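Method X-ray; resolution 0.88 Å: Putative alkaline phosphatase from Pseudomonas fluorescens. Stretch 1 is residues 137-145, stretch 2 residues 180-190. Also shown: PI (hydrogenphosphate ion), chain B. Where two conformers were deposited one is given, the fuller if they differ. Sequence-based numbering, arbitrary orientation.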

# COMPACT_ATOMS: atom_id res chain seq x y z
N ILE A 137 -0.26 -15.08 -22.54
CA ILE A 137 -0.43 -14.19 -21.38
C ILE A 137 0.20 -12.81 -21.72
O ILE A 137 1.33 -12.75 -22.18
CB ILE A 137 0.28 -14.75 -20.14
CG1 ILE A 137 -0.22 -16.13 -19.77
CG2 ILE A 137 0.19 -13.75 -18.96
CD1 ILE A 137 0.56 -16.80 -18.66
N VAL A 138 -0.54 -11.74 -21.48
CA VAL A 138 -0.03 -10.37 -21.47
C VAL A 138 -0.06 -9.82 -20.01
O VAL A 138 -1.10 -9.85 -19.32
CB VAL A 138 -0.83 -9.55 -22.46
CG1 VAL A 138 -0.51 -8.06 -22.33
CG2 VAL A 138 -0.52 -10.06 -23.90
N VAL A 139 1.13 -9.39 -19.54
CA VAL A 139 1.23 -8.80 -18.21
C VAL A 139 0.96 -7.28 -18.32
O VAL A 139 1.55 -6.60 -19.14
CB VAL A 139 2.66 -9.05 -17.68
CG1 VAL A 139 2.88 -8.25 -16.38
CG2 VAL A 139 2.83 -10.55 -17.43
N VAL A 140 0.10 -6.79 -17.43
CA VAL A 140 -0.16 -5.36 -17.27
C VAL A 140 0.49 -4.91 -15.95
O VAL A 140 0.44 -5.62 -14.95
CB VAL A 140 -1.68 -5.05 -17.23
CG1 VAL A 140 -1.91 -3.54 -17.18
CG2 VAL A 140 -2.39 -5.66 -18.43
N TYR A 141 1.16 -3.76 -15.95
CA TYR A 141 1.90 -3.27 -14.80
C TYR A 141 1.73 -1.75 -14.70
O TYR A 141 1.31 -1.08 -15.62
CB TYR A 141 3.37 -3.69 -14.84
CG TYR A 141 4.13 -2.99 -15.95
CD1 TYR A 141 4.86 -1.84 -15.69
CD2 TYR A 141 4.11 -3.48 -17.24
CE1 TYR A 141 5.54 -1.16 -16.66
CE2 TYR A 141 4.74 -2.78 -18.26
CZ TYR A 141 5.47 -1.63 -18.00
OH TYR A 141 6.15 -0.93 -18.99
N ARG A 142 2.12 -1.21 -13.53
CA ARG A 142 1.99 0.23 -13.28
C ARG A 142 3.14 1.01 -13.90
O ARG A 142 4.31 0.74 -13.61
CB ARG A 142 1.90 0.49 -11.74
CG ARG A 142 0.60 0.02 -11.14
CD ARG A 142 -0.56 0.97 -11.44
NE ARG A 142 -0.40 2.27 -10.77
CZ ARG A 142 -0.65 2.45 -9.48
NH1 ARG A 142 -1.22 1.48 -8.74
NH2 ARG A 142 -0.35 3.62 -8.92
N SER A 143 2.80 2.00 -14.70
CA SER A 143 3.78 2.84 -15.34
C SER A 143 4.59 3.74 -14.43
O SER A 143 5.72 4.08 -14.72
CB SER A 143 3.07 3.76 -16.39
OG SER A 143 2.24 4.72 -15.75
N GLU A 144 3.96 4.15 -13.33
CA GLU A 144 4.47 5.22 -12.47
C GLU A 144 4.96 4.61 -11.13
O GLU A 144 4.96 3.43 -10.90
CB GLU A 144 3.41 6.31 -12.26
CG GLU A 144 2.32 6.12 -11.25
CD GLU A 144 1.20 5.15 -11.60
OE1 GLU A 144 1.41 4.09 -12.24
OE2 GLU A 144 0.05 5.40 -11.07
N SER A 145 5.43 5.53 -10.25
CA SER A 145 5.97 5.15 -8.97
C SER A 145 4.79 4.79 -8.04
O SER A 145 4.02 5.63 -7.61
CB SER A 145 6.75 6.32 -8.40
OG SER A 145 7.24 6.04 -7.10
N GLY A 180 14.50 -7.85 -17.53
CA GLY A 180 13.55 -7.10 -18.28
C GLY A 180 12.11 -7.48 -18.08
O GLY A 180 11.75 -8.49 -17.47
N LEU A 181 11.24 -6.65 -18.68
CA LEU A 181 9.84 -6.95 -18.71
C LEU A 181 9.56 -8.13 -19.63
O LEU A 181 10.26 -8.34 -20.64
CB LEU A 181 9.06 -5.73 -19.24
CG LEU A 181 8.89 -4.57 -18.26
CD1 LEU A 181 8.44 -3.33 -18.98
CD2 LEU A 181 7.90 -4.89 -17.19
N PRO A 182 8.45 -8.84 -19.41
CA PRO A 182 7.99 -9.81 -20.44
C PRO A 182 7.71 -9.11 -21.74
O PRO A 182 7.16 -8.00 -21.73
CB PRO A 182 6.74 -10.43 -19.82
CG PRO A 182 6.82 -10.10 -18.31
CD PRO A 182 7.53 -8.77 -18.30
N ALA A 183 8.04 -9.79 -22.86
CA ALA A 183 7.64 -9.25 -24.14
C ALA A 183 6.14 -8.98 -24.15
O ALA A 183 5.34 -9.76 -23.64
CB ALA A 183 8.04 -10.23 -25.26
N GLY A 184 5.75 -7.84 -24.73
CA GLY A 184 4.36 -7.52 -24.90
C GLY A 184 3.69 -6.93 -23.68
O GLY A 184 2.47 -6.67 -23.69
N ALA A 185 4.43 -6.75 -22.57
CA ALA A 185 3.79 -6.22 -21.36
C ALA A 185 3.22 -4.80 -21.62
O ALA A 185 3.77 -4.04 -22.43
CB ALA A 185 4.78 -6.15 -20.23
N VAL A 186 2.13 -4.50 -20.96
CA VAL A 186 1.36 -3.25 -21.11
C VAL A 186 1.46 -2.41 -19.84
O VAL A 186 1.12 -2.90 -18.75
CB VAL A 186 -0.13 -3.57 -21.41
CG1 VAL A 186 -0.97 -2.29 -21.44
CG2 VAL A 186 -0.23 -4.32 -22.74
N ALA A 187 1.91 -1.17 -19.94
CA ALA A 187 1.95 -0.20 -18.87
C ALA A 187 0.62 0.55 -18.77
O ALA A 187 0.04 0.92 -19.79
CB ALA A 187 3.06 0.79 -19.04
N ALA A 188 0.15 0.83 -17.56
CA ALA A 188 -1.02 1.70 -17.36
C ALA A 188 -0.80 2.44 -16.03
O ALA A 188 0.04 2.10 -15.22
CB ALA A 188 -2.33 0.92 -17.39
N THR A 189 -1.64 3.47 -15.82
CA THR A 189 -1.42 4.46 -14.75
C THR A 189 -2.57 4.42 -13.76
O THR A 189 -3.74 4.53 -14.18
CB THR A 189 -1.27 5.86 -15.36
OG1 THR A 189 -0.24 5.81 -16.32
CG2 THR A 189 -0.99 6.94 -14.31
N GLY A 190 -2.27 4.30 -12.49
CA GLY A 190 -3.22 4.19 -11.44
C GLY A 190 -3.79 2.78 -11.34
O GLY A 190 -3.82 1.99 -12.26
P PI B . -0.43 3.12 -5.42
O1 PI B . 0.84 3.87 -5.03
O2 PI B . -1.34 3.98 -6.30
O3 PI B . -0.08 1.79 -6.10
O4 PI B . -1.24 2.82 -4.12
O HOH W 1 2.70 -10.11 -23.97
O HOH W 2 3.47 -9.68 -21.22

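How are the two backbones joined? Strand 138-142 runs parallel to strand 186-188, and their peptide groups answer each other in alternation. Val-186 N donates to Val-139 O (2.8 Å), Tyr-141 N to Val-186 O (2.9 Å), Ala-188 N to Tyr-141 O (3.0 Å) and Ser-143 N to Ala-188 O (2.8 Å). Several of these carbonyls also draw in a CA-H group, as in the contact of Val-140 CA with Val-186 O at 3.1 Å.

What serves the polar groups where this ladder begins? Ahead of the second strand, a type II turn from Pro-182 to Ala-185 is closed by Ala-185 N donating to Pro-182 O (3.1 Å); Gly-184 takes its positive phi easily. Water 2 bridges the two stretches, accepting from Val-139 N (2.9 Å) and donating to Ala-183 O (3.1 Å).

How do the side chains pack? Val-140 and Val-186 share one face of the sheet, with Val-140 CG2 4.3 Å from Val-186 CB. Val-140 is buried, and the two stretches together bury 729 Å². On the other face, Tyr-141 lays its ring between Leu-181 and Ala-187: Leu-181 CD2 sits over one ring face, 4.0 Å from the centroid of the Tyr-141 ring, and Ala-187 CA lies over the opposite face. The Ala-187 methyl packs against the phenol, with Tyr-141 CZ 3.6 Å from Ala-187 CB.

What secures the far end, beside the phosphate? Ser-143 OG and Thr-189 OG1 hydrogen-bond at 2.8 Å. Glu-144 OE2 accepts from Gly-190 N (2.9 Å) and from Arg-142 NH2 (2.8 Å), the latter a salt bridge, while Glu-144 OE1 takes Arg-142 NE (3.0 Å). The carboxylate thus serves both stretches and holds the guanidinium, which still reaches the ion through Arg-142 NH1 to PI O3 (2.9 Å) and Arg-142 NH2 to PI O2 (2.8 Å).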